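Local coordinates for formate dehydrogenase (Pyrobaculum aerophilum, PDB 1QP8), which binds NADPH and probably acts as an NAD(P)H-dependent 2-hydroxyacid dehydrogenase of the D-isomer-specific family, possibly reducing glyoxylate or hydroxypyruvate, at residues 13-16 / 17-21; 98-101 / 102-105; 280-283 / 284-287. All coordinates share one frame; numbering follows the deposited sequence.

Contact 1 of 3, residues 13-16 / 17-21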
loop_
_atom_site.group_PDB
_atom_site.type_symbol
_atom_site.label_atom_id
_atom_site.label_comp_id
_atom_site.label_asym_id
_atom_site.label_seq_id
_atom_site.Cartn_x
_atom_site.Cartn_y
_atom_site.Cartn_z
ATOM N N ALA A 13 10.455 29.202 -10.379
ATOM C CA ALA A 13 10.629 29.924 -9.124
ATOM C C ALA A 13 11.294 31.285 -9.329
ATOM O O ALA A 13 10.740 32.319 -8.915
ATOM C CB ALA A 13 11.455 29.081 -8.157
ATOM N N GLU A 14 12.478 31.278 -9.957
ATOM C CA GLU A 14 13.231 32.504 -10.227
ATOM C C GLU A 14 12.348 33.545 -10.887
ATOM O O GLU A 14 12.364 34.712 -10.512
ATOM C CB GLU A 14 14.430 32.222 -11.125
ATOM C CG GLU A 14 15.521 31.445 -10.432
ATOM C CD GLU A 14 16.771 31.311 -11.273
ATOM O OE1 GLU A 14 16.730 30.614 -12.312
ATOM O OE2 GLU A 14 17.795 31.911 -10.888
ATOM N N GLU A 15 11.562 33.127 -11.869
ATOM C CA GLU A 15 10.704 34.075 -12.530
ATOM C C GLU A 15 9.880 34.794 -11.471
ATOM O O GLU A 15 9.932 36.023 -11.359
ATOM C CB GLU A 15 9.787 33.379 -13.531
ATOM C CG GLU A 15 9.099 34.364 -14.465
ATOM C CD GLU A 15 8.344 33.691 -15.591
ATOM O OE1 GLU A 15 8.943 32.833 -16.278
ATOM O OE2 GLU A 15 7.156 34.029 -15.793
ATOM N N GLU A 16 9.132 34.030 -10.682
ATOM C CA GLU A 16 8.297 34.619 -9.642
ATOM C C GLU A 16 9.053 35.452 -8.588
ATOM O O GLU A 16 8.625 36.557 -8.237
ATOM C CB GLU A 16 7.478 33.521 -8.961
ATOM C CG GLU A 16 6.190 33.174 -9.699
ATOM C CD GLU A 16 5.161 34.296 -9.635
ATOM O OE1 GLU A 16 4.746 34.659 -8.508
ATOM O OE2 GLU A 16 4.768 34.817 -10.708
ATOM N N LEU A 17 10.175 34.941 -8.090
ATOM C CA LEU A 17 10.916 35.674 -7.079
ATOM C C LEU A 17 11.385 37.024 -7.575
ATOM O O LEU A 17 11.357 38.005 -6.833
ATOM C CB LEU A 17 12.117 34.861 -6.588
ATOM C CG LEU A 17 11.807 33.609 -5.754
ATOM C CD1 LEU A 17 13.104 33.023 -5.194
ATOM C CD2 LEU A 17 10.864 33.972 -4.623
ATOM N N ARG A 18 11.809 37.082 -8.835
ATOM C CA ARG A 18 12.308 38.329 -9.406
ATOM C C ARG A 18 11.278 39.448 -9.448
ATOM O O ARG A 18 11.639 40.619 -9.551
ATOM C CB ARG A 18 12.879 38.080 -10.798
ATOM C CG ARG A 18 14.126 37.226 -10.762
ATOM C CD ARG A 18 14.753 37.075 -12.128
ATOM N NE ARG A 18 15.880 36.145 -12.102
ATOM C CZ ARG A 18 16.556 35.765 -13.182
ATOM N NH1 ARG A 18 16.220 36.240 -14.374
ATOM N NH2 ARG A 18 17.557 34.899 -13.076
ATOM N N LYS A 19 10.000 39.096 -9.359
ATOM C CA LYS A 19 8.945 40.099 -9.374
ATOM C C LYS A 19 8.798 40.707 -7.981
ATOM O O LYS A 19 8.165 41.755 -7.805
ATOM C CB LYS A 19 7.624 39.464 -9.807
ATOM C CG LYS A 19 7.696 38.784 -11.154
ATOM C CD LYS A 19 6.360 38.178 -11.534
ATOM C CE LYS A 19 6.436 37.500 -12.906
ATOM N NZ LYS A 19 5.107 37.029 -13.427
ATOM N N TYR A 20 9.406 40.049 -6.990
ATOM C CA TYR A 20 9.323 40.514 -5.608
ATOM C C TYR A 20 10.621 40.865 -4.915
ATOM O O TYR A 20 10.630 41.718 -4.040
ATOM C CB TYR A 20 8.600 39.484 -4.744
ATOM C CG TYR A 20 7.152 39.338 -5.093
ATOM C CD1 TYR A 20 6.740 38.437 -6.074
ATOM C CD2 TYR A 20 6.199 40.158 -4.506
ATOM C CE1 TYR A 20 5.410 38.373 -6.472
ATOM C CE2 TYR A 20 4.878 40.102 -4.888
ATOM C CZ TYR A 20 4.488 39.214 -5.876
ATOM O OH TYR A 20 3.180 39.205 -6.296
ATOM N N PHE A 21 11.713 40.220 -5.297
ATOM C CA PHE A 21 12.981 40.469 -4.626
ATOM C C PHE A 21 14.158 40.705 -5.546
ATOM O O PHE A 21 14.062 40.584 -6.756
ATOM C CB PHE A 21 13.367 39.267 -3.744
ATOM C CG PHE A 21 12.283 38.803 -2.819
ATOM C CD1 PHE A 21 11.275 37.968 -3.276
ATOM C CD2 PHE A 21 12.269 39.207 -1.488
ATOM C CE1 PHE A 21 10.272 37.542 -2.419
ATOM C CE2 PHE A 21 11.275 38.787 -0.633
ATOM C CZ PHE A 21 10.273 37.952 -1.098
#

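Contact 2 of 3, residues 98-101 / 102-105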
loop_
_atom_site.group_PDB
_atom_site.type_symbol
_atom_site.label_atom_id
_atom_site.label_comp_id
_atom_site.label_asym_id
_atom_site.label_seq_id
_atom_site.Cartn_x
_atom_site.Cartn_y
_atom_site.Cartn_z
ATOM N N TYR A 98 4.083 -5.710 5.746
ATOM C CA TYR A 98 2.862 -6.106 6.440
ATOM C C TYR A 98 2.114 -7.223 5.739
ATOM O O TYR A 98 1.881 -8.265 6.324
ATOM C CB TYR A 98 1.922 -4.920 6.608
ATOM C CG TYR A 98 0.839 -5.151 7.641
ATOM C CD1 TYR A 98 1.096 -4.964 8.993
ATOM C CD2 TYR A 98 -0.440 -5.554 7.262
ATOM C CE1 TYR A 98 0.106 -5.170 9.946
ATOM C CE2 TYR A 98 -1.435 -5.767 8.204
ATOM C CZ TYR A 98 -1.161 -5.576 9.548
ATOM O OH TYR A 98 -2.140 -5.816 10.503
ATOM N N LYS A 99 1.722 -7.006 4.494
ATOM C CA LYS A 99 1.004 -8.049 3.776
ATOM C C LYS A 99 1.963 -9.153 3.318
ATOM O O LYS A 99 1.601 -10.014 2.498
ATOM C CB LYS A 99 0.248 -7.452 2.583
ATOM C CG LYS A 99 -0.739 -6.365 2.968
ATOM C CD LYS A 99 -1.886 -6.899 3.796
ATOM C CE LYS A 99 -2.948 -7.545 2.921
ATOM N NZ LYS A 99 -4.002 -8.240 3.731
ATOM N N ARG A 100 3.186 -9.107 3.849
ATOM C CA ARG A 100 4.210 -10.105 3.551
ATOM C C ARG A 100 4.563 -10.221 2.057
ATOM O O ARG A 100 4.964 -11.293 1.584
ATOM C CB ARG A 100 3.730 -11.461 4.069
ATOM C CG ARG A 100 2.973 -11.397 5.411
ATOM C CD ARG A 100 3.872 -11.559 6.631
ATOM N NE ARG A 100 3.896 -10.381 7.492
ATOM C CZ ARG A 100 3.691 -10.416 8.809
ATOM N NH1 ARG A 100 3.434 -11.574 9.420
ATOM N NH2 ARG A 100 3.765 -9.302 9.532
ATOM N N ILE A 101 4.413 -9.134 1.308
ATOM C CA ILE A 101 4.734 -9.172 -0.114
ATOM C C ILE A 101 6.232 -9.438 -0.334
ATOM O O ILE A 101 6.617 -10.343 -1.089
ATOM C CB ILE A 101 4.388 -7.845 -0.806
ATOM C CG1 ILE A 101 2.882 -7.566 -0.710
ATOM C CG2 ILE A 101 4.829 -7.898 -2.257
ATOM C CD1 ILE A 101 2.024 -8.490 -1.549
ATOM N N ILE A 102 7.074 -8.642 0.326
ATOM C CA ILE A 102 8.513 -8.802 0.180
ATOM C C ILE A 102 8.964 -10.200 0.543
ATOM O O ILE A 102 9.719 -10.828 -0.200
ATOM C CB ILE A 102 9.289 -7.842 1.070
ATOM C CG1 ILE A 102 9.230 -6.423 0.518
ATOM C CG2 ILE A 102 10.734 -8.273 1.129
ATOM C CD1 ILE A 102 9.934 -5.424 1.407
ATOM N N GLN A 103 8.512 -10.681 1.695
ATOM C CA GLN A 103 8.904 -12.013 2.151
ATOM C C GLN A 103 8.462 -13.132 1.208
ATOM O O GLN A 103 9.281 -13.959 0.808
ATOM C CB GLN A 103 8.421 -12.277 3.589
ATOM C CG GLN A 103 7.184 -11.522 4.010
ATOM C CD GLN A 103 7.452 -10.076 4.433
ATOM O OE1 GLN A 103 7.543 -9.763 5.623
ATOM N NE2 GLN A 103 7.569 -9.188 3.450
ATOM N N TYR A 104 7.192 -13.160 0.821
ATOM C CA TYR A 104 6.759 -14.216 -0.091
ATOM C C TYR A 104 7.434 -14.108 -1.459
ATOM O O TYR A 104 7.705 -15.114 -2.109
ATOM C CB TYR A 104 5.232 -14.217 -0.242
ATOM C CG TYR A 104 4.532 -15.172 0.709
ATOM C CD1 TYR A 104 3.720 -14.700 1.743
ATOM C CD2 TYR A 104 4.691 -16.548 0.582
ATOM C CE1 TYR A 104 3.080 -15.577 2.634
ATOM C CE2 TYR A 104 4.051 -17.439 1.467
ATOM C CZ TYR A 104 3.247 -16.943 2.493
ATOM O OH TYR A 104 2.633 -17.814 3.366
ATOM N N GLY A 105 7.717 -12.886 -1.894
ATOM C CA GLY A 105 8.369 -12.720 -3.179
ATOM C C GLY A 105 9.724 -13.402 -3.146
ATOM O O GLY A 105 10.168 -13.980 -4.141
#

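Contact 3 of 3, residues 280-283 / 284-287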
loop_
_atom_site.group_PDB
_atom_site.type_symbol
_atom_site.label_atom_id
_atom_site.label_comp_id
_atom_site.label_asym_id
_atom_site.label_seq_id
_atom_site.Cartn_x
_atom_site.Cartn_y
_atom_site.Cartn_z
ATOM N N ARG A 280 5.831 30.603 -2.634
ATOM C CA ARG A 280 4.540 31.255 -2.422
ATOM C C ARG A 280 4.404 31.795 -1.009
ATOM O O ARG A 280 3.839 32.863 -0.798
ATOM C CB ARG A 280 3.383 30.310 -2.739
ATOM C CG ARG A 280 3.419 29.842 -4.176
ATOM C CD ARG A 280 2.078 29.356 -4.688
ATOM N NE ARG A 280 2.261 28.525 -5.876
ATOM C CZ ARG A 280 2.587 27.236 -5.838
ATOM N NH1 ARG A 280 2.754 26.625 -4.670
ATOM N NH2 ARG A 280 2.768 26.562 -6.968
ATOM N N ASN A 281 4.960 31.077 -0.044
ATOM C CA ASN A 281 4.854 31.491 1.340
ATOM C C ASN A 281 5.719 32.706 1.611
ATOM O O ASN A 281 5.383 33.586 2.412
ATOM C CB ASN A 281 5.279 30.348 2.247
ATOM C CG ASN A 281 4.847 30.562 3.680
ATOM O OD1 ASN A 281 3.667 30.783 3.950
ATOM N ND2 ASN A 281 5.799 30.501 4.607
ATOM N N LEU A 282 6.843 32.742 0.924
ATOM C CA LEU A 282 7.793 33.812 1.083
ATOM C C LEU A 282 7.194 35.101 0.540
ATOM O O LEU A 282 7.367 36.179 1.116
ATOM C CB LEU A 282 9.054 33.416 0.334
ATOM C CG LEU A 282 10.313 34.251 0.355
ATOM C CD1 LEU A 282 10.475 34.860 1.702
ATOM C CD2 LEU A 282 11.508 33.353 -0.014
ATOM N N ILE A 283 6.463 34.981 -0.561
ATOM C CA ILE A 283 5.845 36.133 -1.192
ATOM C C ILE A 283 4.738 36.723 -0.334
ATOM O O ILE A 283 4.583 37.952 -0.282
ATOM C CB ILE A 283 5.296 35.761 -2.579
ATOM C CG1 ILE A 283 6.464 35.432 -3.503
ATOM C CG2 ILE A 283 4.493 36.903 -3.155
ATOM C CD1 ILE A 283 6.049 34.873 -4.825
ATOM N N THR A 284 3.961 35.866 0.336
ATOM C CA THR A 284 2.905 36.398 1.188
ATOM C C THR A 284 3.568 37.103 2.357
ATOM O O THR A 284 3.023 38.049 2.918
ATOM C CB THR A 284 1.934 35.324 1.720
ATOM O OG1 THR A 284 1.880 35.414 3.149
ATOM C CG2 THR A 284 2.345 33.931 1.274
ATOM N N TYR A 285 4.753 36.645 2.731
ATOM C CA TYR A 285 5.463 37.321 3.793
ATOM C C TYR A 285 5.859 38.679 3.220
ATOM O O TYR A 285 5.646 39.720 3.835
ATOM C CB TYR A 285 6.729 36.575 4.175
ATOM C CG TYR A 285 7.704 37.474 4.896
ATOM C CD1 TYR A 285 7.550 37.753 6.252
ATOM C CD2 TYR A 285 8.747 38.093 4.204
ATOM C CE1 TYR A 285 8.402 38.626 6.905
ATOM C CE2 TYR A 285 9.602 38.965 4.840
ATOM C CZ TYR A 285 9.426 39.230 6.192
ATOM O OH TYR A 285 10.275 40.095 6.838
ATOM N N ALA A 286 6.442 38.652 2.028
ATOM C CA ALA A 286 6.887 39.869 1.358
ATOM C C ALA A 286 5.774 40.893 1.177
ATOM O O ALA A 286 5.986 42.083 1.365
ATOM C CB ALA A 286 7.486 39.521 0.004
ATOM N N THR A 287 4.590 40.434 0.807
ATOM C CA THR A 287 3.478 41.340 0.601
ATOM C C THR A 287 2.719 41.702 1.875
ATOM O O THR A 287 1.624 42.261 1.815
ATOM C CB THR A 287 2.515 40.767 -0.434
ATOM O OG1 THR A 287 2.276 39.386 -0.162
ATOM C CG2 THR A 287 3.116 40.889 -1.801
#

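Contact 1 of 3, residues 13-16 / 17-21
Glu14 and Arg18 both set CG beside their own backbone N (chi1 -71° and -67°) and run extended from there, which lays them side by side, pointing the same way, one turn apart on helix 11-18. This is the helix of the beta-alpha-beta unit between strands 2-4 and 22-24. Glu14 OE2 reaches Arg18 NH2 at 3.7 Å, a long salt bridge, and the same oxygen pairs with Arg25, so the carboxylate probably answers two guanidinium groups. A second, i to i+3 bridge joins Glu16 OE2 to Lys19 NZ at 3.5 Å: the glutamate chain bends at chi2 (-69°) and the straight lysine passes obliquely across it. The backbone is tied by Leu17 N to Ala13 O at 2.8 Å and Arg18 N to Glu14 O at 3.0 Å, then tightens where Lys19 N bonds Glu16 O from above the carbonyl plane. Leu17 O accepts from both Tyr20 N and Phe21 N as the chain turns toward strand 22-24. Leu17 is buried against Leu3, Ile23 and Val279, whereas Arg18 and Lys19 lie on the exposed side. Beyond Lys19, the Tyr20 ring presents its edge to Glu16 O, with CD1 3.4 Å from that oxygen.

Contact 2 of 3, residues 98-101 / 102-105
Tyr104 N donates to Arg100 O at 3.0 Å, and Gly105 N follows with Ile101 O at 2.9 Å. These are the first-turn bonds of helix 101-109, with Arg100 at the N-cap position. Its backbone takes left-handed values there, phi 59° and psi 28°, where the chain leaves helix 83-98 and starts again. The Arg100 side chain bends at chi2 and chi3; NE hydrogen-bonds Pro97 O, and NH1 makes a weak, long ion pair with Asp203. Packing starts at Gln103, whose CG lies 3.5 Å from Arg100 CB, while its amide folds back over the Arg100 backbone, almost parallel to the guanidinium plane (10° apart). With an alanine here, the packing of CG and the amide on Arg100 CA and CB would be lost, which would probably open a gap beside the N-cap backbone. On another flank, Tyr104 CD1 comes 4.0 Å from Arg100 CB, and the Tyr104 hydroxyl bonds Val117 O. Around the junction of helices 83-98 and 101-109 lies the second subunit: Ile101 packs on Ala92 of that chain, Ile102 meets its own counterpart there, and Tyr104 touches Pro259 of the same neighbouring subunit.

Contact 3 of 3, residues 280-283 / 284-287
The C-terminal end of helix 268-286 closes on Ile283 O, which Thr287 grips twice: through its backbone N at 2.7 Å and through its side-chain OG1, also at 2.7 Å. Thr287 OG1 stands between the backbone N and the carbonyl carbon (chi1 45°), which turns the hydroxyl back toward the preceding turn. The hydroxyl comes in tilted 28° from the carbonyl plane, and the two donors together satisfy an acceptor in the last turn, where Thr287 is already leaving helical geometry. Further back, Ala286 N bonds Leu282 O at 2.8 Å and Tyr285 N bonds Asn281 O at 3.1 Å, the regular i to i+4 pattern. Helix 268-286 runs beside the beta-alpha-beta unit of strands 2-4 and 22-24, and also carries residues facing Phe53 and Pro291. Tyr285 sets CG anti to its N (chi1 160°), which brings the ring edge to Leu282 O and puts CD2 4.4 Å from Leu282 CD1. That ring stacks with Phe53, against which Leu282 also packs. Asn281 is buried with both ends of its amide engaged: OD1 accepts from Arg292 N and ND2 pairs with Gln55 OE1. Ala286 packs against Phe21.

Contacts 1 and 3 are neighbours, their centres 11 Å apart, although far separated in sequence: helix 268-286 returns to lie against helix 11-18 and the turn that follows it. Phe21 CZ meets Ala286 CB at 3.4 Å, while the Tyr20 ring bridges two residues, with CZ 3.6 Å from Ile283 CG2 and CE2 likewise 3.6 Å from Thr287 CG2. Contact 2 lies beyond the chain's centre from both, its centre 48 Å from that of contact 1 and 46 Å from that of contact 3, at the subunit interface. None of the three forms the cofactor pocket; the side chain of Asn281 in contact 3 remains about 12 Å from the bound NADPH.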